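Local coordinates for protein 2-dehydropantoate 2-reductase (Geobacter metallireducens, PDB 3HN2) that probably catalyses the NADPH-dependent reduction of ketopantoate to (R)-pantoate, within pantothenate biosynthesis, at residues A[277-282]-A[290-295]; A[182-187]-A[226-231]; A[197-202]-A[296-301]; A[189-194]-A[273-278]. All coordinates share one frame; numbering follows the deposited sequence.

Contact 1 of 4, residues A[277-282]-A[290-295]; sequences TPLAYG and PRVEML
Where L279 meets V292 and E293, no ring or amide plane offers a face or an edge: the touching is almost all between aliphatic carbons, with one carbonyl oxygen beside a methyl. The pairing illustrates how one forked leucine can join consecutive helices. Its branch point CG rests on V292 CG1 at 3.8 Å, the two side chains running alongside one another, pointing opposite ways. CD2 lies 3.8 Å from V292 CB and reaches E293 CG, at 3.7 Å. The other prong, CD1, turns to the backbone and stands 3.8 Å from V292 O. On V292, CG1 is anti to the backbone N (chi1 -168°), which places that methyl against the leucine. E293 contributes its CG methylene and, to CD1, its CA; beyond CG the chain runs on extended, carrying the carboxylate away from the leucine, on the exposed border. Behind V292, I191 and F275 continue the apolar layer, while E223 of helix 211-229 ties down the start of helix 290-302, accepting a hydrogen bond from V292 N and forming a salt bridge with R291. Helices 271-284 and 290-302, adjacent in the chain, are closed against each other within the helical C-terminal domain of the ketopantoate reductase family.

Contact 2 of 4, residues A[182-187]-A[226-231]; sequences ARWEKL and AGANAQ
G227 O, which lies above the ring of W184 at 3.7 Å from CH2, is held by the side-chain amide of Q231: NE2 donates to it at 2.7 Å. The donor approaches almost in line with the C=O bond and the oxygen sits in the amide plane, although the N-H...O angle of 140° leaves the bond bent. The glutamine, just past helix 211-229, thus folds back onto the carbonyl four residues earlier. The same face of the indole receives A228. Its CA forms a CH-pi contact, 3.9 Å from the centroid of the six-membered ring, and its CB lies 3.6 Å from W184 CE3. CG of the tryptophan is anti to its own carbonyl carbon (chi1 -84°), which lays the ring along the neighbouring helix; L187 CD2 backs the opposite face. The Q231 side chain crosses that of W184 at about a right angle, its CG 3.9 Å from W184 NE1; the amide and indole planes lie 13° apart, with NE2 oblique to the ring rather than stacked. P278 and Y281 of helix 271-284 pack round the ring. A leucine in place of W184 would probably leave A228 without its aromatic face and open a gap beneath G227 O. The hydrogen bond thus settles the carbonyl within its own segment, while the joint to helix 179-200 rests on CH-pi and apolar contact, with no hydrogen bond across.

Contact 3 of 4, residues A[197-202]-A[296-301]; sequences CALLQQ and ATLLEQ
L299 presses one methyl, CD1, against the backbone N and CB of L199 and the CB of A198, joining two helices of the all-helical C-terminal domain, 179-200 and 290-302. That methyl stands 3.7 Å from L199 N, 3.8 Å from L199 CB and 4.1 Å from A198 CB, so a single carbon fits against the shoulder of the partner helix. The CB of L299 does not itself aim at that helix; with CG anti to the backbone N (chi1 -151°), the branch swings CD1 inward. L199 answers with its own CD1, which lies 3.9 Å from L298 O and 4.2 Å from L298 CB, on the more exposed flank. In the next shell, M259 of helix 258-264 packs on both A198 and L299, spanning the two sides of the joint. R263 of that same helix donates hydrogen bonds to the carbonyls of A198 and L199, in the last turn of helix 179-200, and this holds the backbone from which the two side chains spring. Q201 leaves helical geometry with a positive phi of 48°, and the chain is drawn back on itself by a bond from Q202 N to C197 O, 3.2 Å long.

Contact 4 of 4, residues A[189-194]-A[273-278]; sequences WNIPFN and AIFRTP
I191 and I274 mark the nearest backbone approach, 6.8 Å between CA atoms, where segments 189-194 and 273-278 cross with axes 10.0 Å apart and a crossing angle of -120°. The crossing lies within the helical C-terminal domain, and the principle it illustrates is that of side chains packing on carbonyls as well as on each other. I191 CD1 comes to 3.4 Å from I274 O; the prolyl nitrogen of P278, four residues on, has no N-H to offer that oxygen. With CG1 anti to the carbonyl carbon (chi1 -71°), I191 CG2 is left anti to the backbone N and meets F275 CE1 at 3.6 Å. F275 in turn brings CZ to 3.6 Å from I191 O, approaching obliquely, so the isoleucine is met through both its side chain and its carbonyl, while F275 uses its ring alone. L295 and M259 press on the phenylalanine from neighbouring helices. An alanine in place of I191, ending at CB, is likely to leave F275 CE1 and I274 CG2 without their apolar neighbours and the ring freer to turn. I274 itself extends CG2 to 4.0 Å from I191 CG1 and, beside it, to 4.1 Å from N190 O.

Overall arrangement
All four contacts belong to the helical C-terminal domain and differ more by which element they join than by depth. Contact 4, innermost and largest in buried area, shares T277 and P278 with contact 1, whose V292 and L295 continue its apolar layer. Contact 3 is partly exposed, at the other end of helix 179-200 from contact 2, about 22 Å away between centres. Contacts 1 and 3 divide helix 290-302. Contacts 1, 3 and 4 rest on aliphatic side chains set against one another and carbonyl oxygens, plus a phenyl ring in contact 4, whereas contact 2, also buried, sets an indole face against a helix end stiffened by a glutamine hydrogen bond. An R276-E300 salt bridge links contacts 4 and 3.

Contact 1 of 4, residues A[277-282]-A[290-295]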
loop_
_atom_site.group_PDB
_atom_site.type_symbol
_atom_site.label_atom_id
_atom_site.label_comp_id
_atom_site.label_asym_id
_atom_site.label_seq_id
_atom_site.Cartn_x
_atom_site.Cartn_y
_atom_site.Cartn_z
ATOM N N THR A 277 25.043 7.586 -7.943
ATOM C CA THR A 277 25.235 6.589 -9.012
ATOM C C THR A 277 24.192 6.703 -10.149
ATOM O O THR A 277 24.590 6.741 -11.318
ATOM C CB THR A 277 25.332 5.125 -8.457
ATOM O OG1 THR A 277 26.322 5.059 -7.422
ATOM C CG2 THR A 277 25.696 4.146 -9.548
ATOM N N PRO A 278 22.869 6.731 -9.832
ATOM C CA PRO A 278 21.912 7.017 -10.905
ATOM C C PRO A 278 22.112 8.353 -11.604
ATOM O O PRO A 278 22.013 8.402 -12.831
ATOM C CB PRO A 278 20.565 6.988 -10.180
ATOM C CG PRO A 278 20.788 6.027 -9.102
ATOM C CD PRO A 278 22.144 6.407 -8.592
ATOM N N LEU A 279 22.400 9.410 -10.841
ATOM C CA LEU A 279 22.688 10.731 -11.414
ATOM C C LEU A 279 23.892 10.650 -12.347
ATOM O O LEU A 279 23.863 11.230 -13.432
ATOM C CB LEU A 279 22.907 11.792 -10.327
ATOM C CG LEU A 279 21.676 12.451 -9.703
ATOM C CD1 LEU A 279 22.014 13.134 -8.380
ATOM C CD2 LEU A 279 21.040 13.437 -10.662
ATOM N N ALA A 280 24.928 9.921 -11.919
ATOM C CA ALA A 280 26.068 9.571 -12.784
ATOM C C ALA A 280 25.620 8.883 -14.064
ATOM O O ALA A 280 26.000 9.312 -15.155
ATOM C CB ALA A 280 27.090 8.695 -12.038
ATOM N N TYR A 281 24.793 7.844 -13.927
ATOM C CA TYR A 281 24.283 7.077 -15.073
ATOM C C TYR A 281 23.464 7.901 -16.062
ATOM O O TYR A 281 23.523 7.662 -17.268
ATOM C CB TYR A 281 23.483 5.854 -14.610
ATOM C CG TYR A 281 24.313 4.595 -14.450
ATOM C CD1 TYR A 281 24.788 3.899 -15.564
ATOM C CD2 TYR A 281 24.620 4.098 -13.187
ATOM C CE1 TYR A 281 25.551 2.744 -15.417
ATOM C CE2 TYR A 281 25.378 2.942 -13.029
ATOM C CZ TYR A 281 25.841 2.273 -14.145
ATOM O OH TYR A 281 26.588 1.129 -13.984
ATOM N N GLY A 282 22.717 8.876 -15.550
ATOM C CA GLY A 282 21.942 9.780 -16.392
ATOM C C GLY A 282 22.794 10.830 -17.082
ATOM O O GLY A 282 22.523 11.196 -18.228
ATOM N N PRO A 290 17.542 17.927 -12.483
ATOM C CA PRO A 290 17.808 18.982 -11.494
ATOM C C PRO A 290 17.298 18.665 -10.094
ATOM O O PRO A 290 17.927 19.055 -9.106
ATOM C CB PRO A 290 17.058 20.198 -12.056
ATOM C CG PRO A 290 16.721 19.848 -13.471
ATOM C CD PRO A 290 16.559 18.370 -13.486
ATOM N N ARG A 291 16.177 17.956 -10.012
ATOM C CA ARG A 291 15.537 17.692 -8.725
ATOM C C ARG A 291 16.278 16.621 -7.939
ATOM O O ARG A 291 16.562 16.799 -6.735
ATOM C CB ARG A 291 14.051 17.351 -8.901
ATOM C CG ARG A 291 13.195 18.566 -9.253
ATOM C CD ARG A 291 11.710 18.214 -9.449
ATOM N NE ARG A 291 11.062 19.147 -10.376
ATOM C CZ ARG A 291 11.069 19.033 -11.705
ATOM N NH1 ARG A 291 11.691 18.021 -12.302
ATOM N NH2 ARG A 291 10.459 19.940 -12.449
ATOM N N VAL A 292 16.635 15.528 -8.626
ATOM C CA VAL A 292 17.450 14.468 -8.011
ATOM C C VAL A 292 18.752 15.084 -7.506
ATOM O O VAL A 292 19.200 14.777 -6.394
ATOM C CB VAL A 292 17.666 13.235 -8.939
ATOM C CG1 VAL A 292 18.241 12.068 -8.150
ATOM C CG2 VAL A 292 16.339 12.792 -9.605
ATOM N N GLU A 293 19.264 16.065 -8.239
ATOM C CA GLU A 293 20.551 16.669 -7.907
ATOM C C GLU A 293 20.470 17.510 -6.680
ATOM O O GLU A 293 21.263 17.336 -5.757
ATOM C CB GLU A 293 21.106 17.505 -9.060
ATOM C CG GLU A 293 22.294 16.844 -9.748
ATOM C CD GLU A 293 23.164 17.831 -10.498
ATOM O OE1 GLU A 293 23.698 18.763 -9.862
ATOM O OE2 GLU A 293 23.324 17.665 -11.725
ATOM N N MET A 294 19.498 18.417 -6.680
ATOM C CA MET A 294 19.204 19.248 -5.538
ATOM C C MET A 294 18.978 18.377 -4.308
ATOM O O MET A 294 19.592 18.618 -3.267
ATOM C CB MET A 294 17.976 20.100 -5.839
ATOM C CG MET A 294 17.695 21.156 -4.816
ATOM S SD MET A 294 16.480 22.310 -5.426
ATOM C CE MET A 294 15.979 23.001 -3.856
ATOM N N LEU A 295 18.148 17.337 -4.454
ATOM C CA LEU A 295 17.888 16.387 -3.368
ATOM C C LEU A 295 19.153 15.713 -2.825
ATOM O O LEU A 295 19.435 15.807 -1.625
ATOM C CB LEU A 295 16.866 15.340 -3.808
ATOM C CG LEU A 295 16.135 14.522 -2.733
ATOM C CD1 LEU A 295 15.846 15.333 -1.479
ATOM C CD2 LEU A 295 14.841 13.982 -3.318
#

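Contact 2 of 4, residues A[182-187]-A[226-231]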
loop_
_atom_site.group_PDB
_atom_site.type_symbol
_atom_site.label_atom_id
_atom_site.label_comp_id
_atom_site.label_asym_id
_atom_site.label_seq_id
_atom_site.Cartn_x
_atom_site.Cartn_y
_atom_site.Cartn_z
ATOM N N ALA A 182 14.134 -3.296 -13.512
ATOM C CA ALA A 182 13.569 -3.493 -12.179
ATOM C C ALA A 182 14.258 -2.689 -11.067
ATOM O O ALA A 182 13.591 -2.231 -10.132
ATOM C CB ALA A 182 13.568 -4.974 -11.842
ATOM N N ARG A 183 15.583 -2.538 -11.168
ATOM C CA ARG A 183 16.373 -1.683 -10.271
ATOM C C ARG A 183 15.916 -0.233 -10.407
ATOM O O ARG A 183 15.660 0.449 -9.408
ATOM C CB ARG A 183 17.873 -1.787 -10.597
ATOM C CG ARG A 183 18.543 -3.102 -10.181
ATOM C CD ARG A 183 19.271 -2.978 -8.842
ATOM N NE ARG A 183 19.163 -4.216 -8.074
ATOM C CZ ARG A 183 19.379 -4.320 -6.765
ATOM N NH1 ARG A 183 19.249 -5.498 -6.169
ATOM N NH2 ARG A 183 19.722 -3.257 -6.050
ATOM N N TRP A 184 15.799 0.217 -11.657
ATOM C CA TRP A 184 15.321 1.555 -11.971
ATOM C C TRP A 184 13.858 1.758 -11.585
ATOM O O TRP A 184 13.457 2.863 -11.219
ATOM C CB TRP A 184 15.509 1.844 -13.458
ATOM C CG TRP A 184 16.878 2.326 -13.804
ATOM C CD1 TRP A 184 17.889 1.595 -14.364
ATOM C CD2 TRP A 184 17.396 3.650 -13.617
ATOM N NE1 TRP A 184 19.002 2.383 -14.539
ATOM C CE2 TRP A 184 18.730 3.647 -14.085
ATOM C CE3 TRP A 184 16.867 4.835 -13.089
ATOM C CZ2 TRP A 184 19.541 4.786 -14.049
ATOM C CZ3 TRP A 184 17.676 5.972 -13.057
ATOM C CH2 TRP A 184 18.997 5.936 -13.535
ATOM N N GLU A 185 13.074 0.686 -11.672
ATOM C CA GLU A 185 11.678 0.693 -11.256
ATOM C C GLU A 185 11.556 1.000 -9.766
ATOM O O GLU A 185 10.680 1.759 -9.363
ATOM C CB GLU A 185 11.008 -0.647 -11.578
ATOM C CG GLU A 185 10.799 -0.941 -13.069
ATOM C CD GLU A 185 9.973 -2.202 -13.314
ATOM O OE1 GLU A 185 10.058 -3.155 -12.505
ATOM O OE2 GLU A 185 9.236 -2.243 -14.323
ATOM N N LYS A 186 12.450 0.424 -8.960
ATOM C CA LYS A 186 12.455 0.658 -7.516
ATOM C C LYS A 186 13.045 2.018 -7.161
ATOM O O LYS A 186 12.713 2.587 -6.121
ATOM C CB LYS A 186 13.213 -0.443 -6.772
ATOM C CG LYS A 186 12.684 -0.662 -5.363
ATOM C CD LYS A 186 13.760 -1.138 -4.409
ATOM C CE LYS A 186 13.266 -1.065 -2.974
ATOM N NZ LYS A 186 14.237 -1.645 -2.006
ATOM N N LEU A 187 13.922 2.526 -8.030
ATOM C CA LEU A 187 14.498 3.867 -7.891
ATOM C C LEU A 187 13.447 4.962 -8.044
ATOM O O LEU A 187 13.577 6.031 -7.452
ATOM C CB LEU A 187 15.642 4.078 -8.897
ATOM C CG LEU A 187 17.108 4.095 -8.433
ATOM C CD1 LEU A 187 17.331 3.537 -7.020
ATOM C CD2 LEU A 187 18.031 3.388 -9.449
ATOM N N ALA A 226 13.099 9.220 -16.893
ATOM C CA ALA A 226 13.850 9.742 -18.038
ATOM C C ALA A 226 15.306 9.262 -18.039
ATOM O O ALA A 226 15.881 8.972 -19.095
ATOM C CB ALA A 226 13.792 11.242 -18.064
ATOM N N GLY A 227 15.884 9.164 -16.845
ATOM C CA GLY A 227 17.223 8.627 -16.667
ATOM C C GLY A 227 17.253 7.124 -16.844
ATOM O O GLY A 227 18.297 6.556 -17.161
ATOM N N ALA A 228 16.106 6.482 -16.638
ATOM C CA ALA A 228 15.982 5.038 -16.817
ATOM C C ALA A 228 15.828 4.667 -18.284
ATOM O O ALA A 228 16.455 3.729 -18.755
ATOM C CB ALA A 228 14.809 4.505 -16.025
ATOM N N ASN A 229 14.991 5.413 -19.001
ATOM C CA ASN A 229 14.631 5.074 -20.375
ATOM C C ASN A 229 15.749 5.237 -21.392
ATOM O O ASN A 229 15.723 4.606 -22.451
ATOM C CB ASN A 229 13.386 5.844 -20.807
ATOM C CG ASN A 229 12.126 5.282 -20.191
ATOM O OD1 ASN A 229 12.036 4.076 -19.932
ATOM N ND2 ASN A 229 11.137 6.149 -19.953
ATOM N N ALA A 230 16.733 6.062 -21.062
ATOM C CA ALA A 230 17.898 6.224 -21.917
ATOM C C ALA A 230 19.105 5.428 -21.403
ATOM O O ALA A 230 20.247 5.861 -21.551
ATOM C CB ALA A 230 18.235 7.695 -22.066
ATOM N N GLN A 231 18.844 4.255 -20.821
ATOM C CA GLN A 231 19.899 3.441 -20.208
ATOM C C GLN A 231 20.108 2.081 -20.895
ATOM O O GLN A 231 20.800 1.202 -20.366
ATOM C CB GLN A 231 19.617 3.247 -18.713
ATOM C CG GLN A 231 20.855 3.276 -17.833
ATOM C CD GLN A 231 21.541 4.626 -17.842
ATOM O OE1 GLN A 231 22.748 4.717 -18.061
ATOM N NE2 GLN A 231 20.774 5.685 -17.611
#

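Contact 3 of 4, residues A[197-202]-A[296-301]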
loop_
_atom_site.group_PDB
_atom_site.type_symbol
_atom_site.label_atom_id
_atom_site.label_comp_id
_atom_site.label_asym_id
_atom_site.label_seq_id
_atom_site.Cartn_x
_atom_site.Cartn_y
_atom_site.Cartn_z
ATOM N N CYS A 197 11.677 12.246 2.941
ATOM C CA CYS A 197 11.427 11.823 4.317
ATOM C C CYS A 197 12.626 11.962 5.242
ATOM O O CYS A 197 12.476 12.384 6.384
ATOM C CB CYS A 197 10.949 10.374 4.343
ATOM S SG CYS A 197 9.466 10.099 3.383
ATOM N N ALA A 198 13.805 11.585 4.755
ATOM C CA ALA A 198 15.029 11.697 5.537
ATOM C C ALA A 198 15.415 13.164 5.735
ATOM O O ALA A 198 15.832 13.565 6.825
ATOM C CB ALA A 198 16.156 10.923 4.865
ATOM N N LEU A 199 15.246 13.956 4.678
ATOM C CA LEU A 199 15.549 15.389 4.693
ATOM C C LEU A 199 14.606 16.203 5.591
ATOM O O LEU A 199 15.059 16.985 6.417
ATOM C CB LEU A 199 15.490 15.920 3.265
ATOM C CG LEU A 199 15.586 17.412 3.015
ATOM C CD1 LEU A 199 16.904 18.041 3.430
ATOM C CD2 LEU A 199 15.240 17.691 1.554
ATOM N N LEU A 200 13.301 16.008 5.415
ATOM C CA LEU A 200 12.291 16.733 6.174
ATOM C C LEU A 200 12.056 16.126 7.551
ATOM O O LEU A 200 11.433 16.755 8.406
ATOM C CB LEU A 200 10.965 16.765 5.398
ATOM C CG LEU A 200 10.862 17.675 4.170
ATOM C CD1 LEU A 200 9.756 17.209 3.244
ATOM C CD2 LEU A 200 10.655 19.136 4.568
ATOM N N GLN A 201 12.595 14.920 7.762
ATOM C CA GLN A 201 12.284 14.043 8.910
ATOM C C GLN A 201 10.781 13.874 9.197
ATOM O O GLN A 201 10.316 14.053 10.324
ATOM C CB GLN A 201 13.135 14.325 10.171
ATOM C CG GLN A 201 14.010 15.573 10.145
ATOM C CD GLN A 201 15.228 15.464 11.034
ATOM O OE1 GLN A 201 15.926 14.446 11.036
ATOM N NE2 GLN A 201 15.501 16.522 11.790
ATOM N N GLN A 202 10.037 13.529 8.148
ATOM C CA GLN A 202 8.604 13.257 8.244
ATOM C C GLN A 202 8.283 11.941 7.541
ATOM O O GLN A 202 8.949 11.597 6.576
ATOM C CB GLN A 202 7.813 14.378 7.572
ATOM C CG GLN A 202 7.949 15.742 8.218
ATOM C CD GLN A 202 7.637 16.862 7.251
ATOM O OE1 GLN A 202 6.998 16.647 6.223
ATOM N NE2 GLN A 202 8.088 18.065 7.572
ATOM N N ALA A 296 19.918 15.060 -3.704
ATOM C CA ALA A 296 21.171 14.404 -3.315
ATOM C C ALA A 296 22.054 15.342 -2.512
ATOM O O ALA A 296 22.549 14.971 -1.436
ATOM C CB ALA A 296 21.933 13.894 -4.564
ATOM N N THR A 297 22.213 16.565 -3.033
ATOM C CA THR A 297 23.054 17.586 -2.419
ATOM C C THR A 297 22.518 18.080 -1.068
ATOM O O THR A 297 23.262 18.094 -0.082
ATOM C CB THR A 297 23.238 18.799 -3.344
ATOM O OG1 THR A 297 23.315 18.369 -4.705
ATOM C CG2 THR A 297 24.499 19.536 -2.987
ATOM N N LEU A 298 21.241 18.477 -1.021
ATOM C CA LEU A 298 20.611 18.904 0.237
ATOM C C LEU A 298 20.691 17.789 1.264
ATOM O O LEU A 298 20.671 18.035 2.477
ATOM C CB LEU A 298 19.127 19.249 0.040
ATOM C CG LEU A 298 18.755 20.560 -0.637
ATOM C CD1 LEU A 298 17.305 20.493 -1.066
ATOM C CD2 LEU A 298 19.001 21.747 0.284
ATOM N N LEU A 299 20.775 16.556 0.775
ATOM C CA LEU A 299 20.747 15.440 1.690
ATOM C C LEU A 299 22.128 15.181 2.289
ATOM O O LEU A 299 22.232 14.770 3.441
ATOM C CB LEU A 299 20.122 14.234 1.014
ATOM C CG LEU A 299 19.361 13.167 1.801
ATOM C CD1 LEU A 299 18.551 13.684 2.990
ATOM C CD2 LEU A 299 18.471 12.507 0.793
ATOM N N GLU A 300 23.188 15.467 1.530
ATOM C CA GLU A 300 24.534 15.417 2.098
ATOM C C GLU A 300 24.897 16.696 2.887
ATOM O O GLU A 300 25.786 16.662 3.743
ATOM C CB GLU A 300 25.598 15.002 1.058
ATOM C CG GLU A 300 25.665 15.835 -0.221
ATOM C CD GLU A 300 25.773 14.994 -1.500
ATOM O OE1 GLU A 300 25.799 13.745 -1.420
ATOM O OE2 GLU A 300 25.815 15.589 -2.600
ATOM N N GLN A 301 24.191 17.799 2.624
ATOM C CA GLN A 301 24.311 19.024 3.440
ATOM C C GLN A 301 23.784 18.842 4.855
ATOM O O GLN A 301 24.372 19.346 5.808
ATOM C CB GLN A 301 23.567 20.204 2.812
ATOM C CG GLN A 301 24.445 21.214 2.087
ATOM C CD GLN A 301 25.559 21.801 2.950
ATOM O OE1 GLN A 301 25.317 22.303 4.044
ATOM N NE2 GLN A 301 26.786 21.748 2.444
#

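Contact 4 of 4, residues A[189-194]-A[273-278]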
loop_
_atom_site.group_PDB
_atom_site.type_symbol
_atom_site.label_atom_id
_atom_site.label_comp_id
_atom_site.label_asym_id
_atom_site.label_seq_id
_atom_site.Cartn_x
_atom_site.Cartn_y
_atom_site.Cartn_z
ATOM N N TRP A 189 10.612 4.808 -6.768
ATOM C CA TRP A 189 10.037 4.938 -5.437
ATOM C C TRP A 189 11.052 5.448 -4.419
ATOM O O TRP A 189 10.731 6.325 -3.594
ATOM C CB TRP A 189 9.445 3.608 -4.952
ATOM C CG TRP A 189 8.595 3.811 -3.753
ATOM C CD1 TRP A 189 7.256 4.108 -3.737
ATOM C CD2 TRP A 189 9.019 3.787 -2.384
ATOM N NE1 TRP A 189 6.823 4.242 -2.443
ATOM C CE2 TRP A 189 7.879 4.067 -1.591
ATOM C CE3 TRP A 189 10.249 3.552 -1.751
ATOM C CZ2 TRP A 189 7.932 4.113 -0.195
ATOM C CZ3 TRP A 189 10.308 3.605 -0.353
ATOM C CH2 TRP A 189 9.151 3.885 0.407
ATOM N N ASN A 190 12.258 4.870 -4.467
ATOM C CA ASN A 190 13.296 5.104 -3.459
ATOM C C ASN A 190 13.860 6.509 -3.460
ATOM O O ASN A 190 14.352 6.975 -2.442
ATOM C CB ASN A 190 14.463 4.115 -3.636
ATOM C CG ASN A 190 14.377 2.914 -2.704
ATOM O OD1 ASN A 190 13.349 2.664 -2.063
ATOM N ND2 ASN A 190 15.466 2.156 -2.633
ATOM N N ILE A 191 13.819 7.180 -4.604
ATOM C CA ILE A 191 14.412 8.508 -4.691
ATOM C C ILE A 191 13.532 9.604 -4.051
ATOM O O ILE A 191 14.011 10.259 -3.123
ATOM C CB ILE A 191 14.986 8.824 -6.105
ATOM C CG1 ILE A 191 16.251 7.975 -6.338
ATOM C CG2 ILE A 191 15.309 10.302 -6.250
ATOM C CD1 ILE A 191 16.901 8.132 -7.703
ATOM N N PRO A 192 12.257 9.788 -4.501
ATOM C CA PRO A 192 11.421 10.784 -3.788
ATOM C C PRO A 192 11.221 10.486 -2.308
ATOM O O PRO A 192 11.355 11.380 -1.489
ATOM C CB PRO A 192 10.074 10.731 -4.525
ATOM C CG PRO A 192 10.087 9.428 -5.254
ATOM C CD PRO A 192 11.512 9.188 -5.624
ATOM N N PHE A 193 10.991 9.228 -1.967
ATOM C CA PHE A 193 10.586 8.885 -0.612
ATOM C C PHE A 193 11.725 8.660 0.379
ATOM O O PHE A 193 11.709 9.260 1.449
ATOM C CB PHE A 193 9.540 7.777 -0.639
ATOM C CG PHE A 193 8.262 8.201 -1.307
ATOM C CD1 PHE A 193 7.993 7.836 -2.621
ATOM C CD2 PHE A 193 7.348 9.021 -0.638
ATOM C CE1 PHE A 193 6.816 8.246 -3.252
ATOM C CE2 PHE A 193 6.170 9.436 -1.263
ATOM C CZ PHE A 193 5.902 9.053 -2.569
ATOM N N ASN A 194 12.731 7.854 0.041
ATOM C CA ASN A 194 13.925 7.812 0.905
ATOM C C ASN A 194 14.705 9.135 0.927
ATOM O O ASN A 194 15.459 9.395 1.863
ATOM C CB ASN A 194 14.847 6.637 0.575
ATOM C CG ASN A 194 14.287 5.312 1.038
ATOM O OD1 ASN A 194 13.246 4.864 0.559
ATOM N ND2 ASN A 194 14.980 4.672 1.970
ATOM N N ALA A 273 24.825 5.165 -3.606
ATOM C CA ALA A 273 24.136 4.169 -4.438
ATOM C C ALA A 273 22.725 4.568 -4.894
ATOM O O ALA A 273 22.360 4.334 -6.047
ATOM C CB ALA A 273 24.099 2.833 -3.725
ATOM N N ILE A 274 21.936 5.161 -4.002
ATOM C CA ILE A 274 20.569 5.565 -4.345
ATOM C C ILE A 274 20.520 6.804 -5.263
ATOM O O ILE A 274 19.716 6.855 -6.201
ATOM C CB ILE A 274 19.682 5.746 -3.069
ATOM C CG1 ILE A 274 19.582 4.426 -2.294
ATOM C CG2 ILE A 274 18.278 6.227 -3.425
ATOM C CD1 ILE A 274 19.152 4.592 -0.842
ATOM N N PHE A 275 21.399 7.777 -5.017
ATOM C CA PHE A 275 21.319 9.075 -5.697
ATOM C C PHE A 275 22.467 9.381 -6.654
ATOM O O PHE A 275 22.230 9.697 -7.818
ATOM C CB PHE A 275 21.227 10.211 -4.679
ATOM C CG PHE A 275 19.947 10.248 -3.912
ATOM C CD1 PHE A 275 18.884 11.028 -4.352
ATOM C CD2 PHE A 275 19.810 9.541 -2.723
ATOM C CE1 PHE A 275 17.699 11.093 -3.625
ATOM C CE2 PHE A 275 18.622 9.591 -1.993
ATOM C CZ PHE A 275 17.567 10.366 -2.450
ATOM N N ARG A 276 23.703 9.314 -6.165
ATOM C CA ARG A 276 24.846 9.799 -6.952
ATOM C C ARG A 276 25.209 8.896 -8.131
ATOM O O ARG A 276 25.597 9.392 -9.190
ATOM C CB ARG A 276 26.063 10.104 -6.069
ATOM C CG ARG A 276 25.913 11.362 -5.208
ATOM C CD ARG A 276 25.874 12.625 -6.067
ATOM N NE ARG A 276 25.616 13.839 -5.294
ATOM C CZ ARG A 276 25.255 15.004 -5.830
ATOM N NH1 ARG A 276 25.117 15.105 -7.145
ATOM N NH2 ARG A 276 25.031 16.068 -5.053
ATOM N N THR A 277 25.043 7.586 -7.943
ATOM C CA THR A 277 25.235 6.589 -9.012
ATOM C C THR A 277 24.192 6.703 -10.149
ATOM O O THR A 277 24.590 6.741 -11.318
ATOM C CB THR A 277 25.332 5.125 -8.457
ATOM O OG1 THR A 277 26.322 5.059 -7.422
ATOM C CG2 THR A 277 25.696 4.146 -9.548
ATOM N N PRO A 278 22.869 6.731 -9.832
ATOM C CA PRO A 278 21.912 7.017 -10.905
ATOM C C PRO A 278 22.112 8.353 -11.604
ATOM O O PRO A 278 22.013 8.402 -12.831
ATOM C CB PRO A 278 20.565 6.988 -10.180
ATOM C CG PRO A 278 20.788 6.027 -9.102
ATOM C CD PRO A 278 22.144 6.407 -8.592
#